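Local coordinates for glycoside hydrolase family protein (Novosphingobium sp. PP1Y, PDB 6Q2F) that acts as an alpha-L-rhamnosidase, probably hydrolysing terminal alpha-L-rhamnose from glycosides, at residues A[70-75]-A[118-123]; A[77-82]-A[124-129]; A[1026-1031]-A[1093-1098]; A[1058-1063]-A[1088-1093]. All coordinates share one frame; numbering follows the deposited sequence.

Contact 1: residues A[70-75]-A[118-123]; sequences GIRKDL and AHEADR
A salt-bridge network of Arg72, Glu120 and Arg123 ties helix 68-81 to helix 108-124; the axes of the two segments run at 26° to each other and approach to 10.1 Å. Arg72 grips the carboxylate side-on: its NE donates to Glu120 OE1 at 2.9 Å and its NH2 to Glu120 OE2 at 2.7 Å. Both acceptor oxygens lie near the plane of this guanidinium, but it meets them from above the carboxylate plane, the two planes standing 67° apart. Both helices lie on the outside of a (beta/alpha)8 barrel, whose eight parallel strands close between 674-677 and 56-62. From the opposite face of the carboxylate comes Arg123, one turn further along Glu120's own helix, with NH2 at 2.6 Å from Glu120 OE1 and NE to Glu120 OE2. Each oxygen thus accepts two N-H groups, which fixes the rotation of the carboxylate. Its charge would be expected to offset the repulsion between the like charges of Arg72 and Arg123, whose guanidinium groups lie close together. The bend of Glu120 at chi2 (-68°) turns its carboxylate toward both arginines. Leu75 puts CD2 3.7 Å from Glu120 CB and 4.2 Å from Ala121 CB, and it also touches Trp59 of strand 56-62.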
loop_
_atom_site.group_PDB
_atom_site.type_symbol
_atom_site.label_atom_id
_atom_site.label_comp_id
_atom_site.label_asym_id
_atom_site.label_seq_id
_atom_site.Cartn_x
_atom_site.Cartn_y
_atom_site.Cartn_z
ATOM N N GLY A 70 0.278 29.489 -14.081
ATOM C CA GLY A 70 1.133 28.506 -13.456
ATOM C C GLY A 70 0.935 27.105 -14.008
ATOM O O GLY A 70 1.892 26.330 -14.089
ATOM N N ILE A 71 -0.299 26.762 -14.383
ATOM C CA ILE A 71 -0.588 25.440 -14.923
ATOM C C ILE A 71 0.212 25.209 -16.199
ATOM O O ILE A 71 0.806 24.139 -16.404
ATOM C CB ILE A 71 -2.095 25.294 -15.174
ATOM C CG1 ILE A 71 -2.856 25.206 -13.843
ATOM C CG2 ILE A 71 -2.379 24.071 -16.056
ATOM C CD1 ILE A 71 -4.378 25.292 -13.995
ATOM N N ARG A 72 0.237 26.212 -17.078
ATOM C CA ARG A 72 1.002 26.099 -18.308
ATOM C C ARG A 72 2.487 25.934 -18.024
ATOM O O ARG A 72 3.138 25.068 -18.621
ATOM C CB ARG A 72 0.754 27.321 -19.185
ATOM C CG ARG A 72 1.801 27.527 -20.288
ATOM C CD ARG A 72 1.211 28.452 -21.371
ATOM N NE ARG A 72 0.208 27.739 -22.163
ATOM C CZ ARG A 72 -0.702 28.316 -22.937
ATOM N NH1 ARG A 72 -0.781 29.640 -23.019
ATOM N NH2 ARG A 72 -1.541 27.562 -23.623
ATOM N N LYS A 73 3.044 26.764 -17.124
ATOM C CA LYS A 73 4.466 26.659 -16.812
ATOM C C LYS A 73 4.790 25.333 -16.128
ATOM O O LYS A 73 5.856 24.754 -16.368
ATOM C CB LYS A 73 4.909 27.838 -15.952
ATOM C CG LYS A 73 4.835 29.182 -16.672
ATOM C CD LYS A 73 4.804 30.341 -15.675
ATOM C CE LYS A 73 4.937 31.683 -16.380
ATOM N NZ LYS A 73 4.897 32.813 -15.383
ATOM N N ASP A 74 3.894 24.844 -15.261
ATOM C CA ASP A 74 4.056 23.491 -14.721
ATOM C C ASP A 74 4.147 22.463 -15.835
ATOM O O ASP A 74 5.066 21.630 -15.858
ATOM C CB ASP A 74 2.888 23.125 -13.812
ATOM C CG ASP A 74 2.951 23.797 -12.459
ATOM O OD1 ASP A 74 3.928 24.522 -12.181
ATOM O OD2 ASP A 74 2.012 23.570 -11.666
ATOM N N LEU A 75 3.177 22.474 -16.754
ATOM C CA LEU A 75 3.127 21.393 -17.732
ATOM C C LEU A 75 4.215 21.555 -18.785
ATOM O O LEU A 75 4.717 20.555 -19.310
ATOM C CB LEU A 75 1.738 21.315 -18.362
ATOM C CG LEU A 75 0.729 20.429 -17.615
ATOM C CD1 LEU A 75 0.501 20.904 -16.183
ATOM C CD2 LEU A 75 -0.590 20.344 -18.375
ATOM N N ALA A 118 -6.640 20.462 -18.780
ATOM C CA ALA A 118 -6.915 19.314 -19.632
ATOM C C ALA A 118 -6.483 19.597 -21.065
ATOM O O ALA A 118 -5.939 18.721 -21.744
ATOM C CB ALA A 118 -8.403 18.952 -19.562
ATOM N N HIS A 119 -6.707 20.831 -21.538
ATOM C CA HIS A 119 -6.317 21.166 -22.902
ATOM C C HIS A 119 -4.806 21.240 -23.036
ATOM O O HIS A 119 -4.254 20.899 -24.088
ATOM C CB HIS A 119 -6.963 22.484 -23.331
ATOM C CG HIS A 119 -8.355 22.316 -23.859
ATOM N ND1 HIS A 119 -8.621 21.782 -25.103
ATOM C CD2 HIS A 119 -9.562 22.575 -23.296
ATOM C CE1 HIS A 119 -9.928 21.736 -25.290
ATOM N NE2 HIS A 119 -10.522 22.229 -24.217
ATOM N N GLU A 120 -4.123 21.697 -21.986
ATOM C CA GLU A 120 -2.668 21.755 -22.028
ATOM C C GLU A 120 -2.077 20.359 -22.015
ATOM O O GLU A 120 -1.084 20.099 -22.704
ATOM C CB GLU A 120 -2.127 22.569 -20.853
ATOM C CG GLU A 120 -2.311 24.073 -21.009
ATOM C CD GLU A 120 -1.454 24.650 -22.119
ATOM O OE1 GLU A 120 -0.236 24.840 -21.897
ATOM O OE2 GLU A 120 -1.999 24.904 -23.214
ATOM N N ALA A 121 -2.651 19.449 -21.223
ATOM C CA ALA A 121 -2.151 18.076 -21.234
ATOM C C ALA A 121 -2.383 17.442 -22.597
ATOM O O ALA A 121 -1.497 16.779 -23.141
ATOM C CB ALA A 121 -2.822 17.252 -20.134
ATOM N N ASP A 122 -3.571 17.653 -23.173
ATOM C CA ASP A 122 -3.825 17.185 -24.526
ATOM C C ASP A 122 -2.809 17.777 -25.498
ATOM O O ASP A 122 -2.182 17.049 -26.271
ATOM C CB ASP A 122 -5.249 17.551 -24.933
ATOM C CG ASP A 122 -5.579 17.128 -26.348
ATOM O OD1 ASP A 122 -5.715 15.902 -26.587
ATOM O OD2 ASP A 122 -5.711 18.016 -27.214
ATOM N N ARG A 123 -2.631 19.100 -25.465
ATOM C CA ARG A 123 -1.705 19.756 -26.387
ATOM C C ARG A 123 -0.276 19.249 -26.199
ATOM O O ARG A 123 0.454 19.042 -27.175
ATOM C CB ARG A 123 -1.758 21.265 -26.178
ATOM C CG ARG A 123 -0.705 22.034 -26.946
ATOM C CD ARG A 123 -0.891 23.545 -26.775
ATOM N NE ARG A 123 -0.382 24.020 -25.489
ATOM C CZ ARG A 123 0.906 24.229 -25.229
ATOM N NH1 ARG A 123 1.823 24.008 -26.174
ATOM N NH2 ARG A 123 1.284 24.652 -24.024
#

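Contact 2: residues A[77-82]-A[124-129]; sequences WMKRVG and LDLELA
Two successive bends, chi2 -54° and chi3 -69°, curl the Lys79 chain so that it runs past Leu124 and Leu126 and delivers NZ to the backbone beyond. The receiving backbone is a Schellman motif, in which Asp125, with positive phi, is the first residue to leave helical geometry after helix 108-124 and before strand 127-131; Gly82 makes the same motif after helix 68-81. Lys79 NZ donates to Leu124 O at 3.0 Å, meeting the carbonyl nearly head-on with a C=O...N angle of 170°. A positive charge at the C-terminal end of a helix would be expected to suit the helix dipole, and Asp125 OD2, 5.1 Å from Lys79 NZ, may add to the favourable field without touching. The aliphatic part of the lysine is used as well: Lys79 CG lies 3.8 Å from Leu124 CB. An alanine in place of Lys79 would probably leave Leu124 O without this donor and open a gap beside the two leucines. Leu126 also sits against Leu86 of strand 85-91; Met78, present as selenomethionine, touches Leu86 too and comes to Leu126 through CB. The Lys79 methylene comes in at the tip of the leucine, its CD 3.6 Å from Leu126 CD2.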
loop_
_atom_site.group_PDB
_atom_site.type_symbol
_atom_site.label_atom_id
_atom_site.label_comp_id
_atom_site.label_asym_id
_atom_site.label_seq_id
_atom_site.Cartn_x
_atom_site.Cartn_y
_atom_site.Cartn_z
ATOM N N TRP A 77 7.194 22.716 -17.982
ATOM C CA TRP A 77 8.355 22.176 -17.277
ATOM C C TRP A 77 8.402 20.652 -17.380
ATOM O O TRP A 77 9.454 20.066 -17.648
ATOM C CB TRP A 77 8.354 22.608 -15.811
ATOM C CG TRP A 77 9.412 21.875 -15.025
ATOM C CD1 TRP A 77 10.761 22.063 -15.098
ATOM C CD2 TRP A 77 9.211 20.805 -14.086
ATOM N NE1 TRP A 77 11.414 21.183 -14.256
ATOM C CE2 TRP A 77 10.483 20.406 -13.623
ATOM C CE3 TRP A 77 8.089 20.154 -13.597
ATOM C CZ2 TRP A 77 10.653 19.384 -12.684
ATOM C CZ3 TRP A 77 8.258 19.135 -12.663
ATOM C CH2 TRP A 77 9.525 18.762 -12.216
HETATM N N MSE A 78 7.258 20.000 -17.205
HETATM C CA MSE A 78 7.155 18.544 -17.236
HETATM C C MSE A 78 7.572 17.999 -18.582
HETATM O O MSE A 78 8.217 16.954 -18.661
HETATM C CB MSE A 78 5.732 18.093 -16.921
HETATM C CG MSE A 78 5.312 18.283 -15.478
HETATM SE SE MSE A 78 3.388 17.834 -15.209
HETATM C CE MSE A 78 3.160 18.531 -13.405
ATOM N N LYS A 79 7.185 18.695 -19.653
ATOM C CA LYS A 79 7.668 18.305 -20.976
ATOM C C LYS A 79 9.181 18.441 -21.072
ATOM O O LYS A 79 9.853 17.507 -21.521
ATOM C CB LYS A 79 6.987 19.115 -22.075
ATOM C CG LYS A 79 5.540 18.742 -22.264
ATOM C CD LYS A 79 5.402 17.237 -22.502
ATOM C CE LYS A 79 5.974 16.826 -23.839
ATOM N NZ LYS A 79 5.529 15.442 -24.144
ATOM N N ARG A 80 9.737 19.590 -20.648
ATOM C CA ARG A 80 11.191 19.787 -20.742
ATOM C C ARG A 80 11.939 18.652 -20.065
ATOM O O ARG A 80 12.968 18.177 -20.559
ATOM C CB ARG A 80 11.622 21.115 -20.103
ATOM C CG ARG A 80 11.383 22.361 -20.927
ATOM C CD ARG A 80 12.266 23.545 -20.441
ATOM N NE ARG A 80 11.964 24.014 -19.088
ATOM C CZ ARG A 80 10.831 24.627 -18.750
ATOM N NH1 ARG A 80 9.879 24.818 -19.665
ATOM N NH2 ARG A 80 10.649 25.051 -17.500
ATOM N N VAL A 81 11.416 18.196 -18.927
ATOM C CA VAL A 81 12.100 17.265 -18.046
ATOM C C VAL A 81 11.749 15.806 -18.355
ATOM O O VAL A 81 12.292 14.893 -17.725
ATOM C CB VAL A 81 11.771 17.552 -16.568
ATOM C CG1 VAL A 81 12.289 18.923 -16.164
ATOM C CG2 VAL A 81 10.273 17.449 -16.328
ATOM N N GLY A 82 10.865 15.562 -19.325
ATOM C CA GLY A 82 10.541 14.226 -19.787
ATOM C C GLY A 82 9.486 13.480 -18.997
ATOM O O GLY A 82 9.468 12.248 -19.030
ATOM N N LEU A 124 0.140 19.045 -24.954
ATOM C CA LEU A 124 1.506 18.675 -24.628
ATOM C C LEU A 124 1.727 17.169 -24.588
ATOM O O LEU A 124 2.852 16.731 -24.322
ATOM C CB LEU A 124 1.899 19.299 -23.286
ATOM C CG LEU A 124 1.995 20.819 -23.359
ATOM C CD1 LEU A 124 2.272 21.448 -21.993
ATOM C CD2 LEU A 124 3.095 21.195 -24.351
ATOM N N ASP A 125 0.694 16.369 -24.848
ATOM C CA ASP A 125 0.806 14.913 -24.864
ATOM C C ASP A 125 1.248 14.370 -23.501
ATOM O O ASP A 125 2.157 13.553 -23.391
ATOM C CB ASP A 125 1.747 14.432 -25.980
ATOM C CG ASP A 125 1.661 12.931 -26.192
ATOM O OD1 ASP A 125 0.718 12.323 -25.637
ATOM O OD2 ASP A 125 2.519 12.362 -26.894
ATOM N N LEU A 126 0.560 14.847 -22.458
ATOM C CA LEU A 126 0.707 14.354 -21.092
ATOM C C LEU A 126 -0.576 13.638 -20.698
ATOM O O LEU A 126 -1.667 14.181 -20.880
ATOM C CB LEU A 126 0.994 15.509 -20.116
ATOM C CG LEU A 126 2.291 16.250 -20.408
ATOM C CD1 LEU A 126 2.406 17.575 -19.646
ATOM C CD2 LEU A 126 3.458 15.333 -20.091
ATOM N N GLU A 127 -0.443 12.432 -20.160
ATOM C CA GLU A 127 -1.599 11.692 -19.659
ATOM C C GLU A 127 -2.096 12.328 -18.366
ATOM O O GLU A 127 -1.388 12.325 -17.357
ATOM C CB GLU A 127 -1.230 10.233 -19.414
ATOM C CG GLU A 127 -2.281 9.469 -18.623
ATOM C CD GLU A 127 -1.820 8.084 -18.206
ATOM O OE1 GLU A 127 -2.078 7.118 -18.939
ATOM O OE2 GLU A 127 -1.189 7.983 -17.133
ATOM N N LEU A 128 -3.324 12.840 -18.373
ATOM C CA LEU A 128 -3.881 13.505 -17.199
ATOM C C LEU A 128 -4.830 12.559 -16.475
ATOM O O LEU A 128 -5.716 11.966 -17.098
ATOM C CB LEU A 128 -4.605 14.792 -17.596
ATOM C CG LEU A 128 -5.403 15.478 -16.486
ATOM C CD1 LEU A 128 -4.500 15.841 -15.308
ATOM C CD2 LEU A 128 -6.095 16.731 -17.015
ATOM N N ALA A 129 -4.637 12.416 -15.166
ATOM C CA ALA A 129 -5.529 11.643 -14.318
ATOM C C ALA A 129 -6.135 12.520 -13.228
ATOM O O ALA A 129 -5.573 13.546 -12.832
ATOM C CB ALA A 129 -4.788 10.463 -13.660
#

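Contact 3: residues A[1026-1031]-A[1093-1098]; sequences SGIATY and RVANTW
Ser1026 and Trp1098 meet where the regular pairing of two antiparallel strands, 1028-1037 and 1086-1095, gives way to loop. With OG anti to the carbonyl carbon (chi1 -72°), Ser1026 donates from OG to Thr1097 O at 2.7 Å, in the carbonyl plane and on a lone pair, while the same oxygen accepts from Arg1101 N. Its CB rests 3.6 Å from Trp1098 CE3, and the indole NE1 is bonded to Gln704 O. Asn1096 places CG between its backbone N and carbonyl carbon (chi1 60°), which brings OD1 in front of Gly1027 N at 2.8 Å, nearly straight at 168°; its ND2 turns instead to Phe1025 O. A backbone bond from Asn1096 N to Gly1027 O completes this pair, so the asparagine continues the ladder past the last strand residue. Within the strands Ala1029 and Val1094 form a hydrogen-bonded pair, with Ala1029 N 2.7 Å from Val1094 O. On their face of the sheet Val1094 reaches CG2 to the Tyr1031 ring, 4.0 Å from Tyr1031 CD1. The other face carries Ile1028, Ala1095, Thr1030 and Arg1093. There Thr1030 and Arg1093 lie side by side, OG1 of Thr1030 being 3.4 Å from Arg1093 CG, and Ile1028 CD1 comes 3.8 Å from Arg1093 NH2, while the guanidinium turns its NH1 to Gln1059. The two strands belong to a domain resembling the galactose-binding domains of family 2 hydrolases. Side-chain bonds alongside a remaining backbone bond imply that these buried polar groups stay matched after regular pairing stops.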
loop_
_atom_site.group_PDB
_atom_site.type_symbol
_atom_site.label_atom_id
_atom_site.label_comp_id
_atom_site.label_asym_id
_atom_site.label_seq_id
_atom_site.Cartn_x
_atom_site.Cartn_y
_atom_site.Cartn_z
ATOM N N SER A 1026 21.877 28.130 -3.144
ATOM C CA SER A 1026 21.074 27.046 -3.702
ATOM C C SER A 1026 20.741 27.418 -5.139
ATOM O O SER A 1026 20.206 28.502 -5.392
ATOM C CB SER A 1026 19.783 26.822 -2.895
ATOM O OG SER A 1026 20.055 26.227 -1.632
ATOM N N GLY A 1027 21.055 26.540 -6.071
ATOM C CA GLY A 1027 20.780 26.831 -7.464
ATOM C C GLY A 1027 21.825 26.173 -8.350
ATOM O O GLY A 1027 22.376 25.127 -8.006
ATOM N N ILE A 1028 22.092 26.808 -9.488
ATOM C CA ILE A 1028 23.045 26.285 -10.464
ATOM C C ILE A 1028 24.281 27.173 -10.451
ATOM O O ILE A 1028 24.204 28.365 -10.773
ATOM C CB ILE A 1028 22.433 26.206 -11.870
ATOM C CG1 ILE A 1028 21.154 25.351 -11.856
ATOM C CG2 ILE A 1028 23.430 25.615 -12.843
ATOM C CD1 ILE A 1028 20.496 25.230 -13.217
ATOM N N ALA A 1029 25.416 26.599 -10.067
ATOM C CA ALA A 1029 26.707 27.269 -10.171
ATOM C C ALA A 1029 27.437 26.726 -11.396
ATOM O O ALA A 1029 27.554 25.506 -11.563
ATOM C CB ALA A 1029 27.540 27.055 -8.910
ATOM N N THR A 1030 27.921 27.629 -12.249
ATOM C CA THR A 1030 28.559 27.253 -13.509
ATOM C C THR A 1030 30.074 27.398 -13.374
ATOM O O THR A 1030 30.594 28.515 -13.248
ATOM C CB THR A 1030 28.023 28.106 -14.656
ATOM O OG1 THR A 1030 26.623 27.854 -14.822
ATOM C CG2 THR A 1030 28.744 27.773 -15.958
ATOM N N TYR A 1031 30.776 26.270 -13.394
ATOM C CA TYR A 1031 32.226 26.259 -13.294
ATOM C C TYR A 1031 32.845 26.240 -14.684
ATOM O O TYR A 1031 32.382 25.525 -15.575
ATOM C CB TYR A 1031 32.710 25.050 -12.502
ATOM C CG TYR A 1031 32.411 25.060 -11.019
ATOM C CD1 TYR A 1031 31.112 24.846 -10.538
ATOM C CD2 TYR A 1031 33.434 25.213 -10.090
ATOM C CE1 TYR A 1031 30.842 24.831 -9.171
ATOM C CE2 TYR A 1031 33.169 25.185 -8.726
ATOM C CZ TYR A 1031 31.874 24.994 -8.272
ATOM O OH TYR A 1031 31.610 24.960 -6.926
ATOM N N ARG A 1093 27.891 22.748 -15.000
ATOM C CA ARG A 1093 26.785 23.397 -14.320
ATOM C C ARG A 1093 26.373 22.489 -13.170
ATOM O O ARG A 1093 25.838 21.390 -13.397
ATOM C CB ARG A 1093 25.645 23.661 -15.298
ATOM C CG ARG A 1093 25.945 24.832 -16.240
ATOM C CD ARG A 1093 25.004 24.897 -17.436
ATOM N NE ARG A 1093 23.606 25.045 -17.041
ATOM C CZ ARG A 1093 22.698 24.077 -17.124
ATOM N NH1 ARG A 1093 23.029 22.871 -17.592
ATOM N NH2 ARG A 1093 21.456 24.317 -16.741
ATOM N N VAL A 1094 26.686 22.905 -11.942
ATOM C CA VAL A 1094 26.383 22.121 -10.750
ATOM C C VAL A 1094 25.144 22.690 -10.084
ATOM O O VAL A 1094 25.079 23.892 -9.793
ATOM C CB VAL A 1094 27.548 22.096 -9.753
ATOM C CG1 VAL A 1094 27.156 21.227 -8.560
ATOM C CG2 VAL A 1094 28.814 21.575 -10.421
ATOM N N ALA A 1095 24.172 21.824 -9.833
ATOM C CA ALA A 1095 22.962 22.155 -9.098
ATOM C C ALA A 1095 23.001 21.464 -7.742
ATOM O O ALA A 1095 23.451 20.314 -7.637
ATOM C CB ALA A 1095 21.713 21.703 -9.869
ATOM N N ASN A 1096 22.522 22.152 -6.708
ATOM C CA ASN A 1096 22.356 21.550 -5.389
ATOM C C ASN A 1096 20.885 21.673 -4.988
ATOM O O ASN A 1096 20.038 22.037 -5.805
ATOM C CB ASN A 1096 23.289 22.203 -4.372
ATOM C CG ASN A 1096 23.028 23.687 -4.220
ATOM O OD1 ASN A 1096 22.372 24.298 -5.068
ATOM N ND2 ASN A 1096 23.554 24.280 -3.146
ATOM N N THR A 1097 20.585 21.364 -3.727
ATOM C CA THR A 1097 19.231 21.474 -3.196
ATOM C C THR A 1097 18.994 22.867 -2.604
ATOM O O THR A 1097 19.913 23.671 -2.437
ATOM C CB THR A 1097 18.973 20.428 -2.112
ATOM O OG1 THR A 1097 19.828 20.691 -0.991
ATOM C CG2 THR A 1097 19.208 18.996 -2.636
ATOM N N TRP A 1098 17.729 23.136 -2.267
ATOM C CA TRP A 1098 17.361 24.378 -1.593
ATOM C C TRP A 1098 17.793 24.436 -0.141
ATOM O O TRP A 1098 17.587 25.479 0.490
ATOM C CB TRP A 1098 15.845 24.583 -1.626
ATOM C CG TRP A 1098 15.359 25.235 -2.857
ATOM C CD1 TRP A 1098 14.602 24.660 -3.858
ATOM C CD2 TRP A 1098 15.590 26.591 -3.249
ATOM N NE1 TRP A 1098 14.346 25.597 -4.841
ATOM C CE2 TRP A 1098 14.934 26.788 -4.486
ATOM C CE3 TRP A 1098 16.272 27.670 -2.664
ATOM C CZ2 TRP A 1098 14.958 28.019 -5.160
ATOM C CZ3 TRP A 1098 16.285 28.895 -3.332
ATOM C CH2 TRP A 1098 15.635 29.057 -4.567
#

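Contact 4: residues A[1058-1063]-A[1088-1093]; sequences AQVSVN and NTLEIR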
loop_
_atom_site.group_PDB
_atom_site.type_symbol
_atom_site.label_atom_id
_atom_site.label_comp_id
_atom_site.label_asym_id
_atom_site.label_seq_id
_atom_site.Cartn_x
_atom_site.Cartn_y
_atom_site.Cartn_z
ATOM N N ALA A 1058 25.842 17.411 -11.834
ATOM C CA ALA A 1058 26.518 18.290 -12.728
ATOM C C ALA A 1058 26.386 17.992 -14.187
ATOM O O ALA A 1058 26.624 16.917 -14.633
ATOM C CB ALA A 1058 27.977 18.329 -12.371
ATOM N N GLN A 1059 26.030 19.004 -14.933
ATOM C CA GLN A 1059 25.931 18.882 -16.382
ATOM C C GLN A 1059 27.219 19.440 -16.984
ATOM O O GLN A 1059 27.637 20.541 -16.628
ATOM C CB GLN A 1059 24.676 19.620 -16.897
ATOM C CG GLN A 1059 24.462 19.634 -18.414
ATOM C CD GLN A 1059 25.362 20.652 -19.123
ATOM O OE1 GLN A 1059 25.432 21.820 -18.734
ATOM N NE2 GLN A 1059 26.061 20.200 -20.157
ATOM N N VAL A 1060 27.853 18.678 -17.879
ATOM C CA VAL A 1060 29.191 18.987 -18.373
ATOM C C VAL A 1060 29.142 19.257 -19.869
ATOM O O VAL A 1060 28.608 18.447 -20.636
ATOM C CB VAL A 1060 30.179 17.851 -18.068
ATOM C CG1 VAL A 1060 31.567 18.158 -18.694
ATOM C CG2 VAL A 1060 30.272 17.660 -16.567
ATOM N N SER A 1061 29.725 20.378 -20.280
ATOM C CA SER A 1061 29.901 20.741 -21.678
ATOM C C SER A 1061 31.388 20.872 -21.976
ATOM O O SER A 1061 32.107 21.589 -21.272
ATOM C CB SER A 1061 29.174 22.051 -22.009
ATOM O OG SER A 1061 27.768 21.865 -21.902
ATOM N N VAL A 1062 31.843 20.180 -23.017
ATOM C CA VAL A 1062 33.235 20.209 -23.456
ATOM C C VAL A 1062 33.257 20.809 -24.856
ATOM O O VAL A 1062 32.612 20.280 -25.767
ATOM C CB VAL A 1062 33.860 18.808 -23.431
ATOM C CG1 VAL A 1062 35.276 18.829 -24.026
ATOM C CG2 VAL A 1062 33.873 18.270 -22.010
ATOM N N ASN A 1063 33.984 21.909 -25.024
ATOM C CA ASN A 1063 33.951 22.697 -26.260
ATOM C C ASN A 1063 32.511 22.933 -26.714
ATOM O O ASN A 1063 32.155 22.695 -27.870
ATOM C CB ASN A 1063 34.760 22.032 -27.373
ATOM C CG ASN A 1063 36.162 21.679 -26.945
ATOM O OD1 ASN A 1063 36.898 22.530 -26.440
ATOM N ND2 ASN A 1063 36.534 20.405 -27.111
ATOM N N ASN A 1088 41.005 22.859 -24.677
ATOM C CA ASN A 1088 39.583 22.545 -24.670
ATOM C C ASN A 1088 38.891 23.411 -23.628
ATOM O O ASN A 1088 39.452 23.671 -22.559
ATOM C CB ASN A 1088 39.333 21.073 -24.331
ATOM C CG ASN A 1088 39.897 20.114 -25.374
ATOM O OD1 ASN A 1088 39.148 19.426 -26.071
ATOM N ND2 ASN A 1088 41.225 20.065 -25.482
ATOM N N THR A 1089 37.665 23.840 -23.922
ATOM C CA THR A 1089 36.882 24.572 -22.944
ATOM C C THR A 1089 36.043 23.575 -22.160
ATOM O O THR A 1089 35.609 22.548 -22.693
ATOM C CB THR A 1089 36.004 25.639 -23.606
ATOM O OG1 THR A 1089 34.990 25.021 -24.386
ATOM C CG2 THR A 1089 36.866 26.537 -24.541
ATOM N N LEU A 1090 35.848 23.873 -20.882
ATOM C CA LEU A 1090 35.124 23.016 -19.955
ATOM C C LEU A 1090 34.159 23.901 -19.184
ATOM O O LEU A 1090 34.572 24.911 -18.606
ATOM C CB LEU A 1090 36.084 22.300 -18.995
ATOM C CG LEU A 1090 35.479 21.393 -17.917
ATOM C CD1 LEU A 1090 34.684 20.243 -18.541
ATOM C CD2 LEU A 1090 36.607 20.810 -17.055
ATOM N N GLU A 1091 32.881 23.534 -19.192
ATOM C CA GLU A 1091 31.860 24.218 -18.405
ATOM C C GLU A 1091 31.039 23.164 -17.690
ATOM O O GLU A 1091 30.589 22.200 -18.314
ATOM C CB GLU A 1091 30.930 25.082 -19.266
ATOM C CG GLU A 1091 31.598 25.876 -20.367
ATOM C CD GLU A 1091 30.594 26.735 -21.109
ATOM O OE1 GLU A 1091 29.740 27.364 -20.433
ATOM O OE2 GLU A 1091 30.640 26.751 -22.359
ATOM N N ILE A 1092 30.862 23.342 -16.386
ATOM C CA ILE A 1092 30.229 22.349 -15.534
ATOM C C ILE A 1092 29.160 23.066 -14.730
ATOM O O ILE A 1092 29.478 23.910 -13.884
ATOM C CB ILE A 1092 31.231 21.657 -14.609
ATOM C CG1 ILE A 1092 32.349 21.017 -15.444
ATOM C CG2 ILE A 1092 30.506 20.651 -13.727
ATOM C CD1 ILE A 1092 33.339 20.205 -14.643
ATOM N N ARG A 1093 27.891 22.748 -15.000
ATOM C CA ARG A 1093 26.785 23.397 -14.320
ATOM C C ARG A 1093 26.373 22.489 -13.170
ATOM O O ARG A 1093 25.838 21.390 -13.397
ATOM C CB ARG A 1093 25.645 23.661 -15.298
ATOM C CG ARG A 1093 25.945 24.832 -16.240
ATOM C CD ARG A 1093 25.004 24.897 -17.436
ATOM N NE ARG A 1093 23.606 25.045 -17.041
ATOM C CZ ARG A 1093 22.698 24.077 -17.124
ATOM N NH1 ARG A 1093 23.029 22.871 -17.592
ATOM N NH2 ARG A 1093 21.456 24.317 -16.741
HETATM O O HOH W 1 27.679 23.169 -18.845
HETATM O O HOH W 2 32.485 24.002 -23.220
#
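Gln1059 and Arg1093 approach each other at a slant, their amide and guanidinium planes 36° apart, on one face of an antiparallel strand pair. Arg1093 NH1 donates to Gln1059 OE1 at 2.9 Å, with the acceptor in the guanidinium plane. Gln1059 reaches it by bending at chi2 (-78°), and its NE2 is then aimed along its own strand at Ser1061 OG, 3.0 Å away, and also at Asp1066. A water bonded to Gln1059 OE1 sits over this polar face. On the other face Val1060 and Ile1092 lie alongside each other, pointing the same way, whereas Leu1090 slants across with CD1 3.8 Å from Val1060 CG1. Ala1058 CB touches Ile1092 CG2 at 3.7 Å. At the far end the amide planes of Asn1063 and Asn1088 are turned by 39°: Asn1063 ND2 donates to Asn1088 OD1 at 3.0 Å and Asn1063 OD1 accepts from Thr1089 N at 2.9 Å. An alanine in place of Asn1063 would probably leave Thr1089 N without this acceptor and Asn1088 OD1 with one donor fewer, Arg1084 N remaining. Strand 1086-1095 lies between strands 1057-1062 and 1028-1037, and the apolar face packs on Leu1049 and Leu1051 of strand 1047-1055 in the other sheet of a beta-sandwich, consistent with a galactose-binding-like domain.

The four contacts fall into two pairs. Contacts 1 and 2, with centres 8 Å apart, both use helix 68-81 and follow the turn from helix 108-124 into strand 127-131; their segments alternate along the chain, and a probable hydrogen bond from Leu126 N to Ala121 O joins them. Contacts 3 and 4, centres 14 Å apart, share Arg1093 and strand 1086-1095, the strand between 1028-1037 and 1057-1062 in one antiparallel sheet, with contact 4 nested inside the loop that contact 3 closes. The pairs come in series and do not touch; contacts 2 and 3 have nearest atoms about 10 Å apart. One pair lies in the barrel of the rhamnosidase region, the other in the sandwich of the C-terminal galactose-binding-like domain.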